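Local coordinates for 2-oxoadipate dioxygenase/decarboxylase, chloroplastic/amyloplastic (Oryza sativa, PDB 6W1K), which catalyses the iron(II)-dependent, oxygen-using decarboxylation and hydroxylation of 2-oxoadipate to (R)-2-hydroxyglutarate, a step of lysine catabolism in plants, at residues 56-61 with 195-200; 119-124 with 292-297; 207-212 with 268-273. One frame throughout, in Å; residues are numbered along the deposited sequence.

Overall arrangement
Interactions 1 and 2 both touch the bound 2-oxoadipate, and their centres are about 9 Å apart. Interaction 1 supplies two of the three protein ligands of the nickel ion, which stands where the enzyme uses iron(II). Strand 121-127 runs beside strand 57-65, and Phe123 N lies 2.9 Å from Phe60 O. Phe294 of interaction 2 packs on His59 of interaction 1. Interaction 3 lies farther out, about 12 Å from interaction 1 and about 16 Å from interaction 2 between centres. Its Arg271 reaches both: NE is 2.7 Å from Asp58 OD2 in a salt bridge, and NH2 is 2.7 Å from Gly293 O.

Interaction 1: residues 56-61 with 195-200; sequences CYDHFA and HTTIST. With NI (nickel (II) ion), chain E; OOG (2-oxoadipic acid), chain F.
Thr197 OG1 sits over one face of the His59 ring, 3.0 Å above its centre, and makes a weak hydrogen bond to His59 O. His59 CG lies between the backbone N and the carbonyl carbon (chi1 63°), which brings it to 3.6 Å from Thr197 OG1. Thr197 CB adds a CH-pi contact over a face. Asp58 is at the ring edge, where its OD1 accepts a hydrogen bond from His59 ND1 at 2.6 Å through its anti lone pair. This in-plane, nearly straight bond should restrain the imidazole. The His195 ring has 2-oxoadipate O5 and His59 NE2 near its edge, and the two imidazole planes are 84° apart. Both NE2 atoms bind nickel, that of His59 at 2.1 Å. Glu267 completes a two-histidine, one-carboxylate facial triad, and O3 and O5 of 2-oxoadipate chelate the ion. The strands are antiparallel neighbours in the mixed sheet, consistent with a vicinal oxygen chelate-like fold. Asp58 N donates to Thr197 O at 2.8 Å, and Ser199 N to Cys56 O at 2.9 Å. Thr196 OG1 lies over one face of the Tyr57 ring, toward its rim, 3.2 Å from Tyr57 CD1, and the Tyr57 hydroxyl bonds to Glu30. An alanine at Tyr57 would probably open a gap beside Thr196 OG1 and leave Glu30 without this partner. The Phe60 edge meets the same hydroxyl, CE1 3.2 Å from Thr196 OG1.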
loop_
_atom_site.group_PDB
_atom_site.type_symbol
_atom_site.label_atom_id
_atom_site.label_comp_id
_atom_site.label_asym_id
_atom_site.label_seq_id
_atom_site.Cartn_x
_atom_site.Cartn_y
_atom_site.Cartn_z
ATOM N N CYS A 56 5.261 6.594 11.888
ATOM C CA CYS A 56 6.002 5.510 11.270
ATOM C C CYS A 56 5.096 4.834 10.258
ATOM O O CYS A 56 3.893 4.693 10.482
ATOM C CB CYS A 56 6.459 4.500 12.309
ATOM S SG CYS A 56 7.559 5.245 13.523
ATOM N N TYR A 57 5.686 4.385 9.174
ATOM C CA TYR A 57 4.937 3.794 8.088
ATOM C C TYR A 57 4.939 2.289 8.252
ATOM O O TYR A 57 5.995 1.661 8.226
ATOM C CB TYR A 57 5.550 4.188 6.760
ATOM C CG TYR A 57 5.322 5.633 6.397
ATOM C CD1 TYR A 57 4.188 6.316 6.827
ATOM C CD2 TYR A 57 6.220 6.307 5.586
ATOM C CE1 TYR A 57 3.960 7.641 6.452
ATOM C CE2 TYR A 57 5.997 7.644 5.207
ATOM C CZ TYR A 57 4.868 8.295 5.645
ATOM O OH TYR A 57 4.625 9.599 5.280
ATOM N N ASP A 58 3.754 1.718 8.421
ATOM C CA ASP A 58 3.641 0.271 8.613
ATOM C C ASP A 58 3.979 -0.471 7.330
ATOM O O ASP A 58 4.735 -1.455 7.338
ATOM C CB ASP A 58 2.223 -0.056 9.054
ATOM C CG ASP A 58 2.012 -1.542 9.293
ATOM O OD1 ASP A 58 1.747 -2.308 8.325
ATOM O OD2 ASP A 58 2.143 -1.938 10.453
ATOM N N HIS A 59 3.411 -0.016 6.216
ATOM C CA HIS A 59 3.711 -0.572 4.901
ATOM C C HIS A 59 3.322 0.399 3.787
ATOM O O HIS A 59 2.559 1.348 3.983
ATOM C CB HIS A 59 3.009 -1.926 4.701
ATOM C CG HIS A 59 1.509 -1.865 4.731
ATOM N ND1 HIS A 59 0.786 -1.920 5.898
ATOM C CD2 HIS A 59 0.586 -1.822 3.723
ATOM C CE1 HIS A 59 -0.510 -1.885 5.624
ATOM N NE2 HIS A 59 -0.657 -1.834 4.315
ATOM N N PHE A 60 3.910 0.159 2.616
ATOM C CA PHE A 60 3.584 0.765 1.337
ATOM C C PHE A 60 2.873 -0.305 0.522
ATOM O O PHE A 60 3.205 -1.481 0.652
ATOM C CB PHE A 60 4.845 1.174 0.579
ATOM C CG PHE A 60 5.452 2.483 0.985
ATOM C CD1 PHE A 60 5.043 3.149 2.132
ATOM C CD2 PHE A 60 6.462 3.045 0.203
ATOM C CE1 PHE A 60 5.591 4.335 2.491
ATOM C CE2 PHE A 60 7.012 4.265 0.543
ATOM C CZ PHE A 60 6.579 4.905 1.714
ATOM N N ALA A 61 1.932 0.085 -0.354
ATOM C CA ALA A 61 1.248 -0.893 -1.205
ATOM C C ALA A 61 1.230 -0.408 -2.658
ATOM O O ALA A 61 1.212 0.795 -2.917
ATOM C CB ALA A 61 -0.170 -1.169 -0.708
ATOM N N HIS A 195 -1.081 3.255 -1.353
ATOM C CA HIS A 195 -1.253 3.912 -0.068
ATOM C C HIS A 195 -0.016 3.701 0.790
ATOM O O HIS A 195 0.794 2.788 0.566
ATOM C CB HIS A 195 -2.509 3.426 0.662
ATOM C CG HIS A 195 -2.475 1.991 1.091
ATOM N ND1 HIS A 195 -2.888 0.953 0.275
ATOM C CD2 HIS A 195 -2.128 1.422 2.269
ATOM C CE1 HIS A 195 -2.776 -0.187 0.927
ATOM N NE2 HIS A 195 -2.294 0.066 2.132
ATOM N N THR A 196 0.138 4.592 1.746
ATOM C CA THR A 196 0.986 4.343 2.897
ATOM C C THR A 196 0.059 4.067 4.068
ATOM O O THR A 196 -1.156 4.281 3.988
ATOM C CB THR A 196 1.922 5.527 3.175
ATOM O OG1 THR A 196 2.942 5.108 4.107
ATOM C CG2 THR A 196 1.161 6.695 3.761
ATOM N N THR A 197 0.648 3.621 5.174
ATOM C CA THR A 197 -0.078 3.168 6.360
ATOM C C THR A 197 0.592 3.722 7.594
ATOM O O THR A 197 1.798 3.544 7.762
ATOM C CB THR A 197 -0.054 1.640 6.435
ATOM O OG1 THR A 197 -0.492 1.114 5.181
ATOM C CG2 THR A 197 -0.935 1.106 7.528
ATOM N N ILE A 198 -0.174 4.368 8.458
ATOM C CA ILE A 198 0.350 4.867 9.713
ATOM C C ILE A 198 0.264 3.750 10.739
ATOM O O ILE A 198 -0.794 3.140 10.932
ATOM C CB ILE A 198 -0.423 6.103 10.181
ATOM C CG1 ILE A 198 -0.252 7.261 9.201
ATOM C CG2 ILE A 198 0.020 6.503 11.574
ATOM C CD1 ILE A 198 -1.132 8.452 9.592
ATOM N N SER A 199 1.385 3.482 11.398
ATOM C CA SER A 199 1.443 2.519 12.480
ATOM C C SER A 199 0.928 3.184 13.752
ATOM O O SER A 199 1.679 3.869 14.450
ATOM C CB SER A 199 2.884 2.038 12.656
ATOM O OG SER A 199 2.938 1.169 13.751
ATOM N N THR A 200 -0.352 2.973 14.088
ATOM C CA THR A 200 -0.912 3.733 15.208
ATOM C C THR A 200 -0.245 3.387 16.533
ATOM O O THR A 200 -0.079 4.265 17.385
ATOM C CB THR A 200 -2.431 3.549 15.330
ATOM O OG1 THR A 200 -2.773 2.251 15.841
ATOM C CG2 THR A 200 -3.084 3.788 13.982
HETATM NI NI NI E . -2.512 -1.704 3.363
HETATM C C2 OOG F . -3.809 -3.151 -1.128
HETATM C C3 OOG F . -4.911 -3.505 -0.128
HETATM C C4 OOG F . -4.403 -4.551 0.870
HETATM C C6 OOG F . -3.643 -4.422 3.404
HETATM O O4 OOG F . -4.057 -5.585 3.639
HETATM O O3 OOG F . -3.304 -3.681 4.352
HETATM C C5 OOG F . -3.555 -3.913 1.970
HETATM C C1 OOG F . -4.336 -2.284 -2.281
HETATM O O1 OOG F . -3.716 -2.188 -3.282
HETATM O O2 OOG F . -5.543 -1.590 -2.179
HETATM O O5 OOG F . -2.821 -3.023 1.722
HETATM O O HOH W 1 3.405 5.896 13.815
#

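Interaction 2: residues 119-124 with 292-297; sequences LPRIFI and DGFEVG. With OOG (2-oxoadipic acid), chain F.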
loop_
_atom_site.group_PDB
_atom_site.type_symbol
_atom_site.label_atom_id
_atom_site.label_comp_id
_atom_site.label_asym_id
_atom_site.label_seq_id
_atom_site.Cartn_x
_atom_site.Cartn_y
_atom_site.Cartn_z
ATOM N N LEU A 119 11.939 1.178 8.401
ATOM C CA LEU A 119 11.605 0.965 7.002
ATOM C C LEU A 119 10.275 0.233 6.877
ATOM O O LEU A 119 9.982 -0.675 7.672
ATOM C CB LEU A 119 12.691 0.156 6.310
ATOM C CG LEU A 119 13.987 0.861 5.941
ATOM C CD1 LEU A 119 14.934 -0.232 5.444
ATOM C CD2 LEU A 119 13.814 2.000 4.930
ATOM N N PRO A 120 9.449 0.594 5.899
ATOM C CA PRO A 120 8.126 -0.028 5.790
ATOM C C PRO A 120 8.194 -1.392 5.118
ATOM O O PRO A 120 9.092 -1.678 4.318
ATOM C CB PRO A 120 7.344 0.975 4.938
ATOM C CG PRO A 120 8.401 1.583 3.999
ATOM C CD PRO A 120 9.640 1.692 4.914
ATOM N N ARG A 121 7.265 -2.255 5.527
ATOM C CA ARG A 121 6.947 -3.442 4.753
ATOM C C ARG A 121 6.421 -3.000 3.395
ATOM O O ARG A 121 6.009 -1.852 3.204
ATOM C CB ARG A 121 5.923 -4.324 5.482
ATOM C CG ARG A 121 6.320 -4.759 6.912
ATOM C CD ARG A 121 5.060 -5.235 7.609
ATOM N NE ARG A 121 5.210 -5.559 9.017
ATOM C CZ ARG A 121 5.201 -4.675 10.006
ATOM N NH1 ARG A 121 5.054 -3.372 9.744
ATOM N NH2 ARG A 121 5.334 -5.092 11.246
ATOM N N ILE A 122 6.458 -3.912 2.426
ATOM C CA ILE A 122 5.927 -3.635 1.098
ATOM C C ILE A 122 4.893 -4.698 0.745
ATOM O O ILE A 122 5.144 -5.889 0.907
ATOM C CB ILE A 122 7.034 -3.585 0.015
ATOM C CG1 ILE A 122 8.190 -2.673 0.422
ATOM C CG2 ILE A 122 6.414 -3.124 -1.300
ATOM C CD1 ILE A 122 7.902 -1.232 0.352
ATOM N N PHE A 123 3.727 -4.259 0.269
ATOM C CA PHE A 123 2.626 -5.128 -0.145
ATOM C C PHE A 123 2.421 -4.860 -1.637
ATOM O O PHE A 123 2.175 -3.715 -2.018
ATOM C CB PHE A 123 1.357 -4.811 0.671
ATOM C CG PHE A 123 0.203 -5.740 0.425
ATOM C CD1 PHE A 123 -0.583 -5.623 -0.729
ATOM C CD2 PHE A 123 -0.117 -6.718 1.359
ATOM C CE1 PHE A 123 -1.670 -6.489 -0.943
ATOM C CE2 PHE A 123 -1.190 -7.588 1.153
ATOM C CZ PHE A 123 -1.961 -7.480 0.001
ATOM N N ILE A 124 2.587 -5.888 -2.486
ATOM C CA ILE A 124 2.498 -5.713 -3.935
ATOM C C ILE A 124 1.489 -6.726 -4.460
ATOM O O ILE A 124 1.639 -7.932 -4.229
ATOM C CB ILE A 124 3.836 -5.908 -4.654
ATOM C CG1 ILE A 124 4.920 -5.025 -4.020
ATOM C CG2 ILE A 124 3.667 -5.545 -6.107
ATOM C CD1 ILE A 124 6.328 -5.260 -4.550
ATOM N N ASP A 292 2.730 -9.823 12.912
ATOM C CA ASP A 292 3.330 -9.398 11.661
ATOM C C ASP A 292 2.473 -9.841 10.478
ATOM O O ASP A 292 1.528 -10.618 10.601
ATOM C CB ASP A 292 4.756 -9.942 11.525
ATOM C CG ASP A 292 5.628 -9.077 10.612
ATOM O OD1 ASP A 292 5.081 -8.110 9.997
ATOM O OD2 ASP A 292 6.851 -9.377 10.510
ATOM N N GLY A 293 2.811 -9.306 9.317
ATOM C CA GLY A 293 2.173 -9.745 8.097
ATOM C C GLY A 293 0.785 -9.148 7.913
ATOM O O GLY A 293 0.457 -8.077 8.433
ATOM N N PHE A 294 -0.046 -9.879 7.181
ATOM C CA PHE A 294 -1.308 -9.349 6.660
ATOM C C PHE A 294 -2.365 -10.443 6.757
ATOM O O PHE A 294 -2.086 -11.562 7.188
ATOM C CB PHE A 294 -1.121 -8.846 5.229
ATOM C CG PHE A 294 -0.150 -7.704 5.116
ATOM C CD1 PHE A 294 -0.597 -6.392 5.159
ATOM C CD2 PHE A 294 1.208 -7.949 4.987
ATOM C CE1 PHE A 294 0.302 -5.353 5.077
ATOM C CE2 PHE A 294 2.125 -6.921 4.894
ATOM C CZ PHE A 294 1.676 -5.620 4.922
ATOM N N GLU A 295 -3.593 -10.118 6.375
ATOM C CA GLU A 295 -4.700 -11.057 6.551
ATOM C C GLU A 295 -5.641 -10.935 5.367
ATOM O O GLU A 295 -6.109 -9.838 5.044
ATOM C CB GLU A 295 -5.429 -10.795 7.877
ATOM C CG GLU A 295 -6.142 -12.038 8.425
ATOM C CD GLU A 295 -7.525 -12.194 7.819
ATOM O OE1 GLU A 295 -8.178 -11.149 7.622
ATOM O OE2 GLU A 295 -7.962 -13.340 7.537
ATOM N N VAL A 296 -5.915 -12.067 4.718
ATOM C CA VAL A 296 -6.688 -12.049 3.480
ATOM C C VAL A 296 -8.040 -11.380 3.699
ATOM O O VAL A 296 -8.466 -10.542 2.898
ATOM C CB VAL A 296 -6.830 -13.486 2.942
ATOM C CG1 VAL A 296 -7.493 -14.388 4.023
ATOM C CG2 VAL A 296 -7.619 -13.471 1.638
ATOM N N GLY A 297 -8.731 -11.719 4.797
ATOM C CA GLY A 297 -10.033 -11.124 5.065
ATOM C C GLY A 297 -10.002 -9.605 5.145
ATOM O O GLY A 297 -10.830 -8.920 4.534
HETATM C C2 OOG F . -3.809 -3.151 -1.128
HETATM C C3 OOG F . -4.911 -3.505 -0.128
HETATM C C4 OOG F . -4.403 -4.551 0.870
HETATM C C6 OOG F . -3.643 -4.422 3.404
HETATM O O4 OOG F . -4.057 -5.585 3.639
HETATM O O3 OOG F . -3.304 -3.681 4.352
HETATM C C5 OOG F . -3.555 -3.913 1.970
HETATM C C1 OOG F . -4.336 -2.284 -2.281
HETATM O O1 OOG F . -3.716 -2.188 -3.282
HETATM O O2 OOG F . -5.543 -1.590 -2.179
HETATM O O5 OOG F . -2.821 -3.023 1.722
#
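The 2-oxoadipate pocket is lined here by an edge-to-face aromatic pair, Phe123 from a strand of the sheet and Phe294 from the loop leading into helix 296-302. Phe123 turns its edge to the face of Phe294. CD2 of Phe123 stands 3.7 Å above the centre of the Phe294 ring, and the planes are 66° apart. C4 of 2-oxoadipate lies over one face of the Phe123 ring, toward its rim, 3.8 Å from Phe123 CE1. Phe294 CD1 is 3.9 Å from the carboxylate oxygen O4 of 2-oxoadipate. Phe294 also has an edge-to-face contact with His59 and a cation-pi contact with Arg271. Beyond the rings, Arg121 extends from CG to NE and forms a salt bridge with Asp292. Arg121 NE donates to Asp292 OD1 at 2.7 Å, on the syn side of that oxygen, and NH2 adds a weak bond to it. NH2 has a second charged partner in Glu287. The guanidinium meets OD1 edge on. Gly293 N grips the same Asp292 OD1 at 2.7 Å, from 41° above the carboxylate plane.

Interaction 3: residues 207-212 with 268-273; sequences IRSINK and FAERLV. With SO4 (sulfate ion), chain H.
Ile210, at the start of helix 210-219, faces Glu270 on strand 258-271, and their CA atoms are 6.2 Å apart. Ser209 holds the N-cap position just before the helix. The Glu270 side chain extends from the strand toward this helix start, with CG anti to the backbone N (chi1 -173°). Glu270 OE1 accepts a hydrogen bond from Ile210 N at 2.9 Å. The donor approaches nearly in line with the C-O bond of the carboxylate. A negative group beside the N-terminal end of a helix is likely to be favoured by the helix dipole. Glu270 OE2 accepts a hydrogen bond from a water at 2.9 Å. That water also donates to Arg208 O at 2.8 Å, and it bridges the carboxylate to the turn ahead of the helix. Arg208 O has a further bond from Thr200 OG1.

Ile210 CG2 rests against Glu270 OE1 at 3.3 Å. Ile210 CD1 reaches the strand backbone at Phe268 O, 3.4 Å away, and lies 4.4 Å from Phe268 CB. The Arg208 guanidinium bonds to Ser205 O through NH1, and its NH2 makes a weak bond to a sulfate, probably from the crystallisation liquor. Helix 210-219 packs here against the sheet. Ile210 also touches Gln240 and Ser242 of the antiparallel neighbour 239-243, and the Phe268 ring meets Phe213 of the helix. On the other side of strand 258-271 runs its parallel neighbour 195-199, while helix 38-51 meets Phe268 through Ile43.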
loop_
_atom_site.group_PDB
_atom_site.type_symbol
_atom_site.label_atom_id
_atom_site.label_comp_id
_atom_site.label_asym_id
_atom_site.label_seq_id
_atom_site.Cartn_x
_atom_site.Cartn_y
_atom_site.Cartn_z
ATOM N N ILE A 207 -4.473 8.649 20.444
ATOM C CA ILE A 207 -4.873 8.119 19.148
ATOM C C ILE A 207 -3.961 6.971 18.718
ATOM O O ILE A 207 -4.088 6.450 17.608
ATOM C CB ILE A 207 -4.900 9.228 18.080
ATOM C CG1 ILE A 207 -3.531 9.888 17.933
ATOM C CG2 ILE A 207 -5.936 10.294 18.450
ATOM C CD1 ILE A 207 -3.396 10.699 16.631
ATOM N N ARG A 208 -3.046 6.555 19.594
ATOM C CA ARG A 208 -2.338 5.301 19.357
ATOM C C ARG A 208 -3.280 4.099 19.365
ATOM O O ARG A 208 -2.962 3.072 18.757
ATOM C CB ARG A 208 -1.242 5.112 20.408
ATOM C CG ARG A 208 -1.746 4.731 21.788
ATOM C CD ARG A 208 -0.552 4.669 22.748
ATOM N NE ARG A 208 -0.936 4.248 24.088
ATOM C CZ ARG A 208 -1.479 5.048 24.994
ATOM N NH1 ARG A 208 -1.706 6.322 24.711
ATOM N NH2 ARG A 208 -1.803 4.571 26.187
ATOM N N SER A 209 -4.416 4.193 20.047
ATOM C CA SER A 209 -5.452 3.181 19.918
ATOM C C SER A 209 -6.261 3.445 18.651
ATOM O O SER A 209 -6.728 4.567 18.429
ATOM C CB SER A 209 -6.366 3.182 21.141
ATOM O OG SER A 209 -7.497 2.367 20.886
ATOM N N ILE A 210 -6.427 2.412 17.822
ATOM C CA ILE A 210 -6.959 2.654 16.478
ATOM C C ILE A 210 -8.421 3.092 16.535
ATOM O O ILE A 210 -8.881 3.862 15.680
ATOM C CB ILE A 210 -6.772 1.405 15.592
ATOM C CG1 ILE A 210 -7.064 1.768 14.126
ATOM C CG2 ILE A 210 -7.594 0.265 16.113
ATOM C CD1 ILE A 210 -6.412 0.811 13.133
ATOM N N ASN A 211 -9.172 2.635 17.534
ATOM C CA ASN A 211 -10.558 3.076 17.658
ATOM C C ASN A 211 -10.629 4.570 17.939
ATOM O O ASN A 211 -11.461 5.283 17.359
ATOM C CB ASN A 211 -11.274 2.285 18.747
ATOM C CG ASN A 211 -11.800 0.947 18.250
ATOM O OD1 ASN A 211 -12.327 0.847 17.139
ATOM N ND2 ASN A 211 -11.660 -0.089 19.074
ATOM N N LYS A 212 -9.728 5.057 18.775
ATOM C CA LYS A 212 -9.594 6.495 19.066
ATOM C C LYS A 212 -9.089 7.184 17.800
ATOM O O LYS A 212 -9.575 8.250 17.489
ATOM C CB LYS A 212 -8.607 6.743 20.203
ATOM C CG LYS A 212 -9.239 7.088 21.537
ATOM C CD LYS A 212 -9.752 5.889 22.269
ATOM C CE LYS A 212 -10.256 6.220 23.659
ATOM N NZ LYS A 212 -9.146 6.564 24.576
ATOM N N PHE A 268 -4.500 3.029 8.240
ATOM C CA PHE A 268 -4.060 3.051 9.634
ATOM C C PHE A 268 -4.146 1.634 10.188
ATOM O O PHE A 268 -5.141 0.932 9.972
ATOM C CB PHE A 268 -4.914 4.025 10.448
ATOM C CG PHE A 268 -5.438 5.174 9.632
ATOM C CD1 PHE A 268 -4.592 6.189 9.202
ATOM C CD2 PHE A 268 -6.788 5.241 9.305
ATOM C CE1 PHE A 268 -5.085 7.258 8.451
ATOM C CE2 PHE A 268 -7.290 6.292 8.560
ATOM C CZ PHE A 268 -6.442 7.299 8.121
ATOM N N ALA A 269 -3.088 1.196 10.856
ATOM C CA ALA A 269 -3.013 -0.189 11.285
ATOM C C ALA A 269 -2.475 -0.285 12.697
ATOM O O ALA A 269 -1.540 0.430 13.081
ATOM C CB ALA A 269 -2.149 -1.022 10.331
ATOM N N GLU A 270 -3.080 -1.178 13.468
ATOM C CA GLU A 270 -2.609 -1.502 14.809
ATOM C C GLU A 270 -2.249 -2.977 14.836
ATOM O O GLU A 270 -3.075 -3.825 14.482
ATOM C CB GLU A 270 -3.664 -1.209 15.883
ATOM C CG GLU A 270 -3.107 -1.385 17.328
ATOM C CD GLU A 270 -3.991 -0.783 18.430
ATOM O OE1 GLU A 270 -4.959 -0.078 18.102
ATOM O OE2 GLU A 270 -3.713 -1.026 19.632
ATOM N N ARG A 271 -1.027 -3.277 15.236
ATOM C CA ARG A 271 -0.571 -4.644 15.437
ATOM C C ARG A 271 -0.457 -4.891 16.934
ATOM O O ARG A 271 0.364 -4.257 17.611
ATOM C CB ARG A 271 0.763 -4.884 14.735
ATOM C CG ARG A 271 0.735 -4.531 13.227
ATOM C CD ARG A 271 2.104 -4.761 12.510
ATOM N NE ARG A 271 1.892 -4.604 11.072
ATOM C CZ ARG A 271 1.472 -5.566 10.257
ATOM N NH1 ARG A 271 1.274 -5.302 8.981
ATOM N NH2 ARG A 271 1.281 -6.794 10.712
ATOM N N LEU A 272 -1.257 -5.821 17.444
ATOM C CA LEU A 272 -1.257 -6.102 18.873
ATOM C C LEU A 272 -0.174 -7.114 19.235
ATOM O O LEU A 272 0.316 -7.868 18.390
ATOM C CB LEU A 272 -2.617 -6.630 19.324
ATOM C CG LEU A 272 -3.782 -5.634 19.250
ATOM C CD1 LEU A 272 -4.987 -6.249 19.978
ATOM C CD2 LEU A 272 -3.431 -4.283 19.838
ATOM N N VAL A 273 0.165 -7.142 20.524
ATOM C CA VAL A 273 1.185 -8.061 21.006
ATOM C C VAL A 273 0.745 -9.509 20.791
ATOM O O VAL A 273 -0.439 -9.854 20.906
ATOM C CB VAL A 273 1.490 -7.802 22.493
ATOM C CG1 VAL A 273 2.663 -8.618 22.934
ATOM C CG2 VAL A 273 1.779 -6.331 22.750
HETATM S S SO4 H . -3.553 8.114 27.491
HETATM O O1 SO4 H . -2.795 7.075 28.188
HETATM O O2 SO4 H . -2.631 9.001 26.783
HETATM O O3 SO4 H . -4.478 7.491 26.543
HETATM O O4 SO4 H . -4.304 8.894 28.473
HETATM O O HOH W 2 -1.850 1.071 20.426
#